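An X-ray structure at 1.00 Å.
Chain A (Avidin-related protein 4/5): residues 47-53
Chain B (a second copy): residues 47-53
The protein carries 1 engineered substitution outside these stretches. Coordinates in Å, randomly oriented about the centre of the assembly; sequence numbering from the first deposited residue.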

# COMPACT_ATOMS: atom_id res chain seq x y z
N SER A 47 15.57 18.13 2.48
CA SER A 47 14.15 18.45 2.58
C SER A 47 13.66 18.29 4.01
O SER A 47 14.13 17.43 4.76
CB SER A 47 13.37 17.54 1.64
OG SER A 47 13.70 17.82 0.29
N PRO A 48 12.71 19.12 4.41
CA PRO A 48 12.19 19.07 5.79
C PRO A 48 11.18 17.96 6.01
O PRO A 48 10.44 17.58 5.11
CB PRO A 48 11.54 20.44 5.95
CG PRO A 48 11.04 20.75 4.58
CD PRO A 48 12.10 20.23 3.65
N LEU A 49 11.15 17.50 7.26
CA LEU A 49 10.14 16.55 7.72
C LEU A 49 9.52 17.02 9.02
O LEU A 49 10.12 17.78 9.79
CB LEU A 49 10.72 15.13 7.86
CG LEU A 49 11.73 14.89 8.99
CD1 LEU A 49 11.05 14.50 10.31
CD2 LEU A 49 12.74 13.82 8.61
N LEU A 50 8.29 16.56 9.26
CA LEU A 50 7.52 16.89 10.45
C LEU A 50 6.70 15.67 10.80
O LEU A 50 6.03 15.14 9.93
CB LEU A 50 6.61 18.05 10.15
CG LEU A 50 5.92 18.78 11.27
CD1 LEU A 50 6.92 19.31 12.28
CD2 LEU A 50 5.14 19.95 10.65
N GLY A 51 6.71 15.25 12.06
CA GLY A 51 5.97 14.07 12.46
C GLY A 51 5.63 14.01 13.93
O GLY A 51 5.86 14.95 14.68
N ILE A 52 5.02 12.89 14.29
CA ILE A 52 4.62 12.62 15.67
C ILE A 52 4.92 11.17 16.00
O ILE A 52 4.57 10.27 15.24
CB ILE A 52 3.12 12.89 15.94
CG1 ILE A 52 2.57 14.11 15.20
CG2 ILE A 52 2.91 13.06 17.44
CD1 ILE A 52 1.07 14.29 15.36
N GLN A 53 5.53 10.95 17.16
CA GLN A 53 5.67 9.62 17.74
C GLN A 53 4.87 9.53 19.02
O GLN A 53 4.54 10.55 19.63
CB GLN A 53 7.15 9.28 18.05
CG GLN A 53 7.81 10.11 19.15
CD GLN A 53 9.10 9.46 19.65
OE1 GLN A 53 9.07 8.73 20.65
NE2 GLN A 53 10.19 9.68 18.95
N SER B 47 -8.04 13.32 18.18
CA SER B 47 -6.62 13.06 18.04
C SER B 47 -5.95 14.13 17.19
O SER B 47 -6.49 14.55 16.16
CB SER B 47 -6.44 11.69 17.42
OG SER B 47 -6.96 10.68 18.28
N PRO B 48 -4.77 14.58 17.58
CA PRO B 48 -4.10 15.65 16.84
C PRO B 48 -3.46 15.16 15.56
O PRO B 48 -3.02 14.00 15.46
CB PRO B 48 -3.03 16.11 17.82
CG PRO B 48 -2.68 14.87 18.59
CD PRO B 48 -3.99 14.16 18.76
N LEU B 49 -3.39 16.07 14.59
CA LEU B 49 -2.69 15.82 13.35
C LEU B 49 -1.67 16.93 13.10
O LEU B 49 -1.82 18.07 13.56
CB LEU B 49 -3.67 15.67 12.18
CG LEU B 49 -4.44 16.91 11.73
CD1 LEU B 49 -3.69 17.70 10.68
CD2 LEU B 49 -5.84 16.57 11.21
N LEU B 50 -0.64 16.60 12.33
CA LEU B 50 0.44 17.52 12.02
C LEU B 50 0.95 17.16 10.63
O LEU B 50 1.26 15.98 10.38
CB LEU B 50 1.56 17.36 13.06
CG LEU B 50 2.74 18.32 12.94
CD1 LEU B 50 2.32 19.75 13.19
CD2 LEU B 50 3.82 17.90 13.92
N GLY B 51 1.06 18.13 9.74
CA GLY B 51 1.47 17.83 8.38
C GLY B 51 2.07 18.99 7.64
O GLY B 51 2.28 20.07 8.20
N ILE B 52 2.35 18.72 6.37
CA ILE B 52 2.94 19.72 5.47
C ILE B 52 2.29 19.58 4.10
O ILE B 52 2.16 18.46 3.59
CB ILE B 52 4.48 19.58 5.29
CG1 ILE B 52 5.22 19.21 6.58
CG2 ILE B 52 5.03 20.88 4.70
CD1 ILE B 52 6.67 18.88 6.35
N GLN B 53 1.90 20.71 3.51
CA GLN B 53 1.49 20.79 2.12
C GLN B 53 2.48 21.61 1.32
O GLN B 53 3.23 22.42 1.87
CB GLN B 53 0.10 21.41 1.97
CG GLN B 53 0.02 22.89 2.31
CD GLN B 53 -1.25 23.52 1.77
OE1 GLN B 53 -1.25 24.06 0.65
NE2 GLN B 53 -2.31 23.45 2.54
O HOH W 1 3.39 14.50 9.47

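Two copies of the same β-strand pack nearly antiparallel through a small, apolar, near-symmetric contact built from leucine and isoleucine side chains, with one water joining the two backbones. The strand axes run at 168° and approach to 6.3 Å, and the register is reciprocal: the CA atoms of A:Leu50 and B:Gly51 lie 6.5 Å apart, as do those of A:Gly51 and B:Leu50. No direct hydrogen bond crosses between the stretches, so this is side-chain packing and not the continuation of a sheet.

The strand alternation sets which side chains face the partner. CA-to-CB points toward the partner at A:Pro48, A:Leu50 and A:Ile52 and at B:Pro48, B:Leu50 and B:Ile52. It points away at A:Leu49 and B:Leu49: A:Leu49 CB is 5.7 Å from B:Ile52 CD1, and B:Leu49 CB is 5.9 Å from A:Ile52 CD1. Of the 354 Å² buried in total, A:Leu50 and B:Leu50 contribute 82 and 85 Å², and A:Ile52 and B:Ile52 another 61 and 60 Å².

At the centre the two leucines meet each other, A:Leu50 CG lying 3.5 Å from B:Leu50 CD2. Branched and wholly apolar, these side chains can pack together without needing polar partners. Both adopt chi1 t and chi2 p, although chi1 differs by about 9° between the copies. The same methyl, B:Leu50 CD2, also sits 3.7 Å from A:Gly51 O; in the reciprocal contact A:Leu50 CD2 is 3.8 Å from B:Gly51 O. These are van der Waals approaches to the partner's backbone. A:Gly51 and B:Gly51 thus contribute through their carbonyl O atoms; a CB built on either would point away, so this contact gives no reason for a glycine.

Isoleucine extends the packing on both strands, its chain long enough to carry CD1 to the partner's leucine. With chi1 m and chi2 t, A:Ile52 CD1 reaches 3.9 Å from B:Leu50 CB, and B:Ile52 CD1 lies at the same 3.9 Å from A:Leu50 CB. The delta methyl then borders main-chain atoms as well, with A:Ile52 CD1 4.1 Å from B:Pro48 O and B:Ile52 CD1 4.2 Å from A:Pro48 O. The proline rings themselves stay back, A:Pro48 CG 5.1 Å from B:Ile52 CD1 and B:Pro48 CG 5.0 Å from A:Ile52 CD1; partly exposed, these residues bury only 18 and 20 Å².

The polar element is water 1, which bridges the two carbonyls, donating one hydrogen to A:Leu50 O at 2.8 Å and one to B:Leu50 O at 2.7 Å. A:Ser47, A:Gln53, B:Ser47 and B:Gln53 bury no area here.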